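H127A/Y244A mutant of alginate lyase AlyC3 in complex with dimannuronate (Psychromonas sp., PDB 7C8F) probably depolymerises alginate by beta-elimination, as a lyase of polysaccharide lyase family 7, and here binds dimannuronate in a double-mutant form. Local coordinates at residues B[118-123]-B[240-245]; B[141-146]-B[158-163]; B[192-197]-B[222-227]. One frame throughout, in Å; residues are numbered along the deposited sequence.

Contact 1 of 3, residues B[118-123]-B[240-245]; sequences NEITFL and AGVANQ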
loop_
_atom_site.group_PDB
_atom_site.type_symbol
_atom_site.label_atom_id
_atom_site.label_comp_id
_atom_site.label_asym_id
_atom_site.label_seq_id
_atom_site.Cartn_x
_atom_site.Cartn_y
_atom_site.Cartn_z
ATOM N N ASN B 118 -20.451 -22.098 3.748
ATOM C CA ASN B 118 -21.561 -22.449 2.864
ATOM C C ASN B 118 -21.928 -21.290 1.933
ATOM O O ASN B 118 -23.044 -20.766 1.940
ATOM C CB ASN B 118 -22.763 -22.988 3.650
ATOM C CG ASN B 118 -22.626 -24.469 3.951
ATOM O OD1 ASN B 118 -21.654 -25.102 3.535
ATOM N ND2 ASN B 118 -23.586 -25.027 4.671
ATOM N N GLU B 119 -20.946 -20.912 1.099
ATOM C CA GLU B 119 -21.091 -19.864 0.094
ATOM C C GLU B 119 -20.624 -20.384 -1.259
ATOM O O GLU B 119 -19.757 -21.262 -1.340
ATOM C CB GLU B 119 -20.246 -18.610 0.456
ATOM C CG GLU B 119 -20.744 -17.901 1.711
ATOM C CD GLU B 119 -19.775 -16.898 2.280
ATOM O OE1 GLU B 119 -18.741 -16.598 1.639
ATOM O OE2 GLU B 119 -20.052 -16.401 3.391
ATOM N N ILE B 120 -21.216 -19.841 -2.324
ATOM C CA ILE B 120 -20.691 -19.950 -3.686
ATOM C C ILE B 120 -20.371 -18.536 -4.142
ATOM O O ILE B 120 -21.264 -17.683 -4.184
ATOM C CB ILE B 120 -21.702 -20.601 -4.649
ATOM C CG1 ILE B 120 -21.956 -22.058 -4.256
ATOM C CG2 ILE B 120 -21.176 -20.505 -6.112
ATOM C CD1 ILE B 120 -23.271 -22.623 -4.804
ATOM N N THR B 121 -19.109 -18.287 -4.498
ATOM C CA THR B 121 -18.688 -16.981 -4.992
ATOM C C THR B 121 -18.720 -17.021 -6.504
ATOM O O THR B 121 -18.132 -17.920 -7.102
ATOM C CB THR B 121 -17.266 -16.676 -4.526
ATOM O OG1 THR B 121 -17.248 -16.647 -3.094
ATOM C CG2 THR B 121 -16.763 -15.335 -5.094
ATOM N N PHE B 122 -19.417 -16.067 -7.124
ATOM C CA PHE B 122 -19.551 -16.072 -8.577
ATOM C C PHE B 122 -19.112 -14.786 -9.271
ATOM O O PHE B 122 -18.975 -14.791 -10.501
ATOM C CB PHE B 122 -20.971 -16.506 -9.010
ATOM C CG PHE B 122 -22.066 -15.626 -8.488
ATOM C CD1 PHE B 122 -22.653 -15.874 -7.250
ATOM C CD2 PHE B 122 -22.509 -14.556 -9.237
ATOM C CE1 PHE B 122 -23.664 -15.049 -6.757
ATOM C CE2 PHE B 122 -23.522 -13.734 -8.767
ATOM C CZ PHE B 122 -24.105 -13.980 -7.514
ATOM N N LEU B 123 -18.861 -13.705 -8.536
ATOM C CA LEU B 123 -18.207 -12.522 -9.085
ATOM C C LEU B 123 -17.213 -12.035 -8.054
ATOM O O LEU B 123 -17.490 -12.103 -6.851
ATOM C CB LEU B 123 -19.196 -11.392 -9.378
ATOM C CG LEU B 123 -20.357 -11.750 -10.313
ATOM C CD1 LEU B 123 -21.457 -10.708 -10.237
ATOM C CD2 LEU B 123 -19.866 -11.884 -11.755
ATOM N N ALA B 240 -15.114 -14.009 -12.751
ATOM C CA ALA B 240 -16.494 -14.458 -12.793
ATOM C C ALA B 240 -16.517 -15.954 -13.052
ATOM O O ALA B 240 -15.742 -16.452 -13.872
ATOM C CB ALA B 240 -17.289 -13.726 -13.883
ATOM N N GLY B 241 -17.412 -16.656 -12.363
ATOM C CA GLY B 241 -17.579 -18.087 -12.567
ATOM C C GLY B 241 -18.129 -18.704 -11.303
ATOM O O GLY B 241 -19.129 -18.202 -10.772
ATOM N N VAL B 242 -17.484 -19.751 -10.781
ATOM C CA VAL B 242 -17.827 -20.305 -9.471
ATOM C C VAL B 242 -16.559 -20.581 -8.686
ATOM O O VAL B 242 -15.531 -20.971 -9.250
ATOM C CB VAL B 242 -18.667 -21.599 -9.553
ATOM C CG1 VAL B 242 -20.025 -21.317 -10.130
ATOM C CG2 VAL B 242 -17.937 -22.653 -10.374
ATOM N N ALA B 243 -16.637 -20.358 -7.380
ATOM C CA ALA B 243 -15.607 -20.757 -6.435
ATOM C C ALA B 243 -16.341 -21.278 -5.211
ATOM O O ALA B 243 -17.271 -20.626 -4.728
ATOM C CB ALA B 243 -14.692 -19.583 -6.068
ATOM N N ASN B 244 -15.949 -22.454 -4.723
ATOM C CA ASN B 244 -16.731 -23.177 -3.725
ATOM C C ASN B 244 -16.214 -22.890 -2.329
ATOM O O ASN B 244 -15.031 -23.112 -2.039
ATOM C CB ASN B 244 -16.655 -24.684 -3.963
ATOM C CG ASN B 244 -17.301 -25.102 -5.252
ATOM O OD1 ASN B 244 -18.073 -24.358 -5.852
ATOM N ND2 ASN B 244 -16.995 -26.323 -5.691
ATOM N N GLN B 245 -17.108 -22.410 -1.463
ATOM C CA GLN B 245 -16.856 -22.383 -0.029
ATOM C C GLN B 245 -17.899 -23.260 0.661
ATOM O O GLN B 245 -18.695 -22.788 1.484
ATOM C CB GLN B 245 -16.836 -20.942 0.495
ATOM C CG GLN B 245 -15.644 -20.111 -0.037
ATOM C CD GLN B 245 -15.963 -19.302 -1.303
ATOM O OE1 GLN B 245 -17.111 -18.929 -1.551
ATOM N NE2 GLN B 245 -14.932 -19.020 -2.105
#
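Thr121 and Gln245 meet diagonally across two antiparallel strands of the jelly-roll sheet that carries the alginate site. Their side chains lie on the same face as Glu119 and cross obliquely. Thr121 OG1 donates to Gln245 OE1 at 2.8 Å, tilted 24° from the amide plane. Gln245 bends at its second torsion (chi2 93°), which swings CD toward Thr121. Gln245 OE1 rests 3.7 Å from Glu119 CB. The Glu119 carboxylate turns to Gln117, Arg144 and Lys148. The side chain of Gln245 comes within about 4 Å of a bound mannuronate.

The backbone is paired by reciprocal bonds of Glu119 with Gln245 and of Thr121 with Ala243, probably one of the engineered alanines. Asn118 and Glu119 both face Gln245, a G1 beta bulge. Between Thr121 and Leu123 the register slips by one residue, a beta bulge. There Gly241 N reaches Phe122 O at 3.1 Å. Phe122 CG sits between the backbone N and the carbonyl carbon (chi1 60°), and the ring leads away to Phe205 and Phe158. Phe122 CB lies 3.1 Å from Gly241 O. On the face opposite Thr121 and Gln245, Ile120 CG2 meets Val242 CG1 at 4.3 Å, and Leu123 CD2 touches Ala240 CB at 3.8 Å.

Contact 2 of 3, residues B[141-146]-B[158-163]; sequences PLLRVV and FWAMVK. With BEM (beta-D-mannopyranuronic acid), chain D.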
loop_
_atom_site.group_PDB
_atom_site.type_symbol
_atom_site.label_atom_id
_atom_site.label_comp_id
_atom_site.label_asym_id
_atom_site.label_seq_id
_atom_site.Cartn_x
_atom_site.Cartn_y
_atom_site.Cartn_z
ATOM N N PRO B 141 -9.788 -10.649 -1.335
ATOM C CA PRO B 141 -10.369 -9.887 -2.445
ATOM C C PRO B 141 -11.067 -8.643 -1.932
ATOM O O PRO B 141 -11.571 -8.605 -0.804
ATOM C CB PRO B 141 -11.379 -10.861 -3.061
ATOM C CG PRO B 141 -11.750 -11.757 -1.954
ATOM C CD PRO B 141 -10.567 -11.848 -1.000
ATOM N N LEU B 142 -11.097 -7.610 -2.777
ATOM C CA LEU B 142 -11.890 -6.435 -2.449
ATOM C C LEU B 142 -13.363 -6.790 -2.329
ATOM O O LEU B 142 -14.044 -6.324 -1.408
ATOM C CB LEU B 142 -11.693 -5.351 -3.512
ATOM C CG LEU B 142 -12.559 -4.102 -3.325
ATOM C CD1 LEU B 142 -12.242 -3.407 -2.011
ATOM C CD2 LEU B 142 -12.403 -3.148 -4.495
ATOM N N LEU B 143 -13.872 -7.616 -3.242
ATOM C CA LEU B 143 -15.292 -7.945 -3.296
ATOM C C LEU B 143 -15.464 -9.406 -3.653
ATOM O O LEU B 143 -14.837 -9.884 -4.602
ATOM C CB LEU B 143 -15.984 -7.088 -4.372
ATOM C CG LEU B 143 -17.415 -7.516 -4.742
ATOM C CD1 LEU B 143 -18.389 -7.277 -3.566
ATOM C CD2 LEU B 143 -17.888 -6.779 -6.004
ATOM N N ARG B 144 -16.387 -10.042 -2.972
ATOM C CA ARG B 144 -16.910 -11.305 -3.354
ATOM C C ARG B 144 -18.459 -11.153 -3.420
ATOM O O ARG B 144 -19.051 -10.730 -2.494
ATOM C CB ARG B 144 -16.562 -12.445 -2.403
ATOM C CG ARG B 144 -15.110 -12.817 -2.347
ATOM C CD ARG B 144 -14.920 -14.097 -1.535
ATOM N NE ARG B 144 -15.399 -13.994 -0.178
ATOM C CZ ARG B 144 -16.279 -14.780 0.378
ATOM N NH1 ARG B 144 -16.830 -15.728 -0.299
ATOM N NH2 ARG B 144 -16.654 -14.579 1.603
ATOM N N VAL B 145 -19.050 -11.510 -4.540
ATOM C CA VAL B 145 -20.490 -11.551 -4.687
ATOM C C VAL B 145 -20.807 -13.040 -4.570
ATOM O O VAL B 145 -20.357 -13.833 -5.326
ATOM C CB VAL B 145 -21.018 -10.961 -6.003
ATOM C CG1 VAL B 145 -22.538 -11.037 -6.013
ATOM C CG2 VAL B 145 -20.589 -9.516 -6.142
ATOM N N VAL B 146 -21.616 -13.359 -3.574
ATOM C CA VAL B 146 -21.935 -14.719 -3.239
ATOM C C VAL B 146 -23.390 -15.057 -3.068
ATOM O O VAL B 146 -24.186 -14.208 -2.854
ATOM C CB VAL B 146 -21.275 -15.099 -1.875
ATOM C CG1 VAL B 146 -19.828 -14.728 -1.856
ATOM C CG2 VAL B 146 -21.974 -14.461 -0.672
ATOM N N PHE B 158 -28.253 -13.307 -1.995
ATOM C CA PHE B 158 -26.999 -12.813 -2.548
ATOM C C PHE B 158 -26.432 -11.756 -1.611
ATOM O O PHE B 158 -27.180 -10.955 -1.039
ATOM C CB PHE B 158 -27.274 -12.131 -3.881
ATOM C CG PHE B 158 -27.714 -13.055 -4.976
ATOM C CD1 PHE B 158 -26.992 -14.200 -5.284
ATOM C CD2 PHE B 158 -28.850 -12.761 -5.712
ATOM C CE1 PHE B 158 -27.386 -15.026 -6.322
ATOM C CE2 PHE B 158 -29.255 -13.584 -6.754
ATOM C CZ PHE B 158 -28.526 -14.724 -7.048
ATOM N N TRP B 159 -25.104 -11.730 -1.480
ATOM C CA TRP B 159 -24.428 -10.759 -0.626
ATOM C C TRP B 159 -23.190 -10.244 -1.338
ATOM O O TRP B 159 -22.547 -10.977 -2.095
ATOM C CB TRP B 159 -23.947 -11.371 0.702
ATOM C CG TRP B 159 -25.043 -11.955 1.534
ATOM C CD1 TRP B 159 -25.555 -13.214 1.424
ATOM C CD2 TRP B 159 -25.763 -11.311 2.592
ATOM N NE1 TRP B 159 -26.549 -13.396 2.359
ATOM C CE2 TRP B 159 -26.702 -12.243 3.076
ATOM C CE3 TRP B 159 -25.712 -10.039 3.166
ATOM C CZ2 TRP B 159 -27.585 -11.947 4.109
ATOM C CZ3 TRP B 159 -26.603 -9.745 4.210
ATOM C CH2 TRP B 159 -27.517 -10.698 4.660
ATOM N N ALA B 160 -22.845 -8.990 -1.058
ATOM C CA ALA B 160 -21.533 -8.444 -1.401
ATOM C C ALA B 160 -20.688 -8.400 -0.136
ATOM O O ALA B 160 -21.037 -7.707 0.826
ATOM C CB ALA B 160 -21.662 -7.043 -1.992
ATOM N N MET B 161 -19.602 -9.162 -0.123
ATOM C CA MET B 161 -18.660 -9.185 0.985
ATOM C C MET B 161 -17.510 -8.279 0.581
ATOM O O MET B 161 -16.753 -8.607 -0.337
ATOM C CB MET B 161 -18.168 -10.614 1.209
ATOM C CG MET B 161 -19.290 -11.650 1.367
ATOM S SD MET B 161 -20.360 -11.275 2.771
ATOM C CE MET B 161 -21.308 -12.799 2.922
ATOM N N VAL B 162 -17.379 -7.140 1.241
ATOM C CA VAL B 162 -16.432 -6.102 0.838
ATOM C C VAL B 162 -15.344 -5.987 1.889
ATOM O O VAL B 162 -15.624 -5.679 3.055
ATOM C CB VAL B 162 -17.143 -4.759 0.608
ATOM C CG1 VAL B 162 -16.141 -3.678 0.220
ATOM C CG2 VAL B 162 -18.211 -4.912 -0.472
ATOM N N LYS B 163 -14.098 -6.221 1.479
ATOM C CA LYS B 163 -12.968 -5.983 2.361
ATOM C C LYS B 163 -12.823 -4.476 2.535
ATOM O O LYS B 163 -12.754 -3.735 1.541
ATOM C CB LYS B 163 -11.732 -6.597 1.696
ATOM C CG LYS B 163 -10.374 -6.251 2.294
ATOM C CD LYS B 163 -10.158 -6.819 3.704
ATOM C CE LYS B 163 -8.643 -6.740 4.018
ATOM N NZ LYS B 163 -8.288 -7.037 5.430
HETATM C C1 BEM D . -10.547 -16.276 0.232
HETATM C C2 BEM D . -11.605 -17.173 0.867
HETATM O O2 BEM D . -11.098 -17.753 2.059
HETATM C C3 BEM D . -12.793 -16.328 1.262
HETATM O O3 BEM D . -13.690 -17.067 2.022
HETATM C C4 BEM D . -12.298 -15.343 2.260
HETATM O O4 BEM D . -13.346 -14.693 2.916
HETATM C C5 BEM D . -11.371 -14.429 1.542
HETATM O O5 BEM D . -10.294 -15.228 1.125
HETATM C C6 BEM D . -10.904 -13.372 2.458
HETATM O O6B BEM D . -9.852 -13.511 3.035
HETATM O O6A BEM D . -11.515 -12.345 2.395
HETATM O O HOH W 1 -14.131 -9.480 -0.001
#
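Arg144 and Met161 pair through two backbone hydrogen bonds, with Met161 N to Arg144 O at 2.9 Å and nearly straight (175°). Val146 and Trp159 repeat this two-way pairing, and Lys163 N adds a bond to Leu142 O. Lys163 CB comes to 3.2 Å from Pro141 O. One water donates to both Pro141 O and Met161 O, bridging the loop at Pro141 to strand 157-163.

Apolar contacts fall on both faces. On one, Leu143 CD1 lies 3.6 Å from Ala160 CB and also touches Val162 CG2. On the other, Val146 CG2 touches both Trp159 CB and Met161 CE.

The two strands are neighbours in the large curved sheet of the PL7 jelly roll, and Pro141 and Arg144 line its glycan pocket.

The sugar is met chiefly by Arg144. Its chain bends at the third torsion (chi3 -59°), which brings Arg144 NE to the sugar side, 3.8 Å from BEM C3. The mannuronate lies over one guanidinium face, with BEM O3 3.8 Å above the plane at its centre. The nearest atoms are Arg144 NH2 and BEM O4, 3.6 Å apart. Arg144 NH1 is held by a salt bridge to Glu119 and a hydrogen bond to Thr121 OG1, which probably steadies the flat group beneath the sugar. Pro141 CD flanks the same sugar, 3.6 Å from BEM O6A.

Contact 3 of 3, residues B[192-197]-B[222-227]; sequences YDLGKA and RLVEHD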
loop_
_atom_site.group_PDB
_atom_site.type_symbol
_atom_site.label_atom_id
_atom_site.label_comp_id
_atom_site.label_asym_id
_atom_site.label_seq_id
_atom_site.Cartn_x
_atom_site.Cartn_y
_atom_site.Cartn_z
ATOM N N TYR B 192 -23.170 -6.384 2.361
ATOM C CA TYR B 192 -24.376 -5.788 1.796
ATOM C C TYR B 192 -25.320 -6.882 1.320
ATOM O O TYR B 192 -24.913 -7.792 0.588
ATOM C CB TYR B 192 -24.044 -4.890 0.601
ATOM C CG TYR B 192 -23.135 -3.714 0.919
ATOM C CD1 TYR B 192 -21.762 -3.840 0.867
ATOM C CD2 TYR B 192 -23.666 -2.468 1.276
ATOM C CE1 TYR B 192 -20.927 -2.759 1.151
ATOM C CE2 TYR B 192 -22.849 -1.391 1.560
ATOM C CZ TYR B 192 -21.476 -1.541 1.498
ATOM O OH TYR B 192 -20.654 -0.464 1.785
ATOM N N ASP B 193 -26.593 -6.783 1.728
ATOM C CA ASP B 193 -27.630 -7.709 1.304
ATOM C C ASP B 193 -28.079 -7.313 -0.089
ATOM O O ASP B 193 -28.599 -6.209 -0.295
ATOM C CB ASP B 193 -28.797 -7.587 2.285
ATOM C CG ASP B 193 -29.886 -8.625 2.070
ATOM O OD1 ASP B 193 -29.850 -9.423 1.113
ATOM O OD2 ASP B 193 -30.822 -8.615 2.915
ATOM N N LEU B 194 -27.853 -8.193 -1.057
ATOM C CA LEU B 194 -28.248 -7.915 -2.425
ATOM C C LEU B 194 -29.581 -8.553 -2.775
ATOM O O LEU B 194 -29.974 -8.525 -3.943
ATOM C CB LEU B 194 -27.150 -8.371 -3.393
ATOM C CG LEU B 194 -25.765 -7.768 -3.128
ATOM C CD1 LEU B 194 -24.762 -8.258 -4.180
ATOM C CD2 LEU B 194 -25.809 -6.244 -3.086
ATOM N N GLY B 195 -30.280 -9.106 -1.792
ATOM C CA GLY B 195 -31.627 -9.604 -1.982
ATOM C C GLY B 195 -31.701 -11.128 -2.013
ATOM O O GLY B 195 -30.724 -11.834 -2.285
ATOM N N LYS B 196 -32.906 -11.635 -1.765
ATOM C CA LYS B 196 -33.176 -13.059 -1.904
ATOM C C LYS B 196 -32.932 -13.491 -3.344
ATOM O O LYS B 196 -33.385 -12.829 -4.282
ATOM C CB LYS B 196 -34.640 -13.327 -1.526
ATOM C CG LYS B 196 -35.098 -14.760 -1.746
ATOM C CD LYS B 196 -34.525 -15.711 -0.705
ATOM C CE LYS B 196 -34.589 -17.160 -1.180
ATOM N NZ LYS B 196 -33.633 -17.438 -2.308
ATOM N N ALA B 197 -32.236 -14.592 -3.540
ATOM C CA ALA B 197 -31.985 -15.091 -4.878
ATOM C C ALA B 197 -33.273 -15.728 -5.371
ATOM O O ALA B 197 -33.884 -16.466 -4.660
ATOM C CB ALA B 197 -30.884 -16.098 -4.846
ATOM N N ARG B 222 -29.171 0.671 -7.871
ATOM C CA ARG B 222 -27.897 0.871 -7.188
ATOM C C ARG B 222 -28.055 0.513 -5.715
ATOM O O ARG B 222 -28.803 1.158 -4.969
ATOM C CB ARG B 222 -27.384 2.295 -7.376
ATOM C CG ARG B 222 -25.894 2.459 -7.044
ATOM C CD ARG B 222 -25.234 3.445 -8.005
ATOM N NE ARG B 222 -25.149 2.908 -9.361
ATOM C CZ ARG B 222 -24.574 3.538 -10.381
ATOM N NH1 ARG B 222 -24.539 2.972 -11.582
ATOM N NH2 ARG B 222 -24.033 4.735 -10.198
ATOM N N LEU B 223 -27.366 -0.544 -5.295
ATOM C CA LEU B 223 -27.413 -0.976 -3.905
ATOM C C LEU B 223 -26.144 -0.693 -3.126
ATOM O O LEU B 223 -26.208 -0.594 -1.904
ATOM C CB LEU B 223 -27.713 -2.474 -3.798
ATOM C CG LEU B 223 -29.126 -2.933 -4.161
ATOM C CD1 LEU B 223 -29.282 -4.431 -3.950
ATOM C CD2 LEU B 223 -30.149 -2.171 -3.326
ATOM N N VAL B 224 -24.995 -0.595 -3.784
ATOM C CA VAL B 224 -23.723 -0.372 -3.102
ATOM C C VAL B 224 -23.007 0.782 -3.784
ATOM O O VAL B 224 -22.830 0.767 -5.009
ATOM C CB VAL B 224 -22.831 -1.629 -3.141
ATOM C CG1 VAL B 224 -21.508 -1.371 -2.411
ATOM C CG2 VAL B 224 -23.553 -2.817 -2.530
ATOM N N GLU B 225 -22.566 1.759 -2.994
ATOM C CA GLU B 225 -21.711 2.853 -3.469
ATOM C C GLU B 225 -20.708 3.080 -2.345
ATOM O O GLU B 225 -20.942 3.874 -1.426
ATOM C CB GLU B 225 -22.529 4.097 -3.776
ATOM C CG GLU B 225 -21.738 5.213 -4.430
ATOM C CD GLU B 225 -22.638 6.285 -5.023
ATOM O OE1 GLU B 225 -23.845 6.016 -5.213
ATOM O OE2 GLU B 225 -22.137 7.395 -5.298
ATOM N N HIS B 226 -19.599 2.349 -2.409
ATOM C CA HIS B 226 -18.689 2.193 -1.283
ATOM C C HIS B 226 -17.363 2.884 -1.589
ATOM O O HIS B 226 -16.750 2.635 -2.634
ATOM C CB HIS B 226 -18.472 0.709 -1.022
ATOM C CG HIS B 226 -17.581 0.426 0.143
ATOM N ND1 HIS B 226 -17.950 0.707 1.442
ATOM C CD2 HIS B 226 -16.331 -0.088 0.210
ATOM C CE1 HIS B 226 -16.971 0.359 2.257
ATOM N NE2 HIS B 226 -15.981 -0.133 1.535
ATOM N N ASP B 227 -16.923 3.758 -0.684
ATOM C CA ASP B 227 -15.649 4.464 -0.832
ATOM C C ASP B 227 -14.508 3.474 -0.613
ATOM O O ASP B 227 -14.465 2.791 0.413
ATOM C CB ASP B 227 -15.607 5.597 0.203
ATOM C CG ASP B 227 -14.320 6.435 0.169
ATOM O OD1 ASP B 227 -13.337 6.059 -0.483
ATOM O OD2 ASP B 227 -14.291 7.490 0.846
#
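Tyr192 and Leu194 face Leu223 and Val224 on two strands that run antiparallel, at 161°, with axes 7.8 Å apart at closest approach. This is too far for sheet pairing, and no clear hydrogen bond joins the segments. The strands belong to different sheets and meet through side chains. Leu223 and Val224 form a classic beta bulge against Ile216, and both of these successive residues point toward 192-197. On the other strand, Asp193 OD1 accepts a bond from Gly195 N, closing an Asx turn. The same oxygen also bonds His157.

Tyr192 carries most of the contact. Its ring lies flat under the two methyls of Val224. Val224 CG1, anti to the backbone N (chi1 -180°), stands over the face, 3.9 Å from the Tyr192 ring centroid in a CH-pi contact, only 13° off the ring normal. Val224 CG2 sits nearer the root of the ring, 3.6 Å from Tyr192 CG. The Tyr192 hydroxyl extends to His226, with OH 3.0 Å from ND1; the two side chains cross at about a right angle. His226 NE2 is hydrogen-bonded to Tyr230 OH. Beside the tyrosine, Leu194 CD2 touches both Leu223 CD1, at 4.0 Å, and Val224 CG2, at 4.1 Å.

Strand 189-196 pairs with strand 157-163 at the margin of the larger sheet. Strand 221-227 is one of the two outermost strands of the seven-stranded sheet and pairs with strand 213-218, whose Val218 touches both Leu194 and Leu223. The contact thus joins the edges of the two sheets of the sandwich.

In the fold
Contacts 1 and 2 are buried and pair strands within one sheet. Contact 3 is only partly buried and joins that sheet's margin to the other sheet. Contacts 1 and 2 are adjacent: strands 119-129 and 143-148 are neighbours, and the Glu119-Arg144 salt bridge ties them beside the sugar. Contacts 2 and 3 share the next step outward, where Phe158 probably bonds Leu194 and Gly195. Contact 3 does not touch contact 1; their centres are about 17 Å apart. The chemistry follows position: contacts 1 and 2 have backbone bonds, with polar groups near the glycan on one face and mostly apolar packing on the other; contact 3 has mostly apolar and aromatic packing.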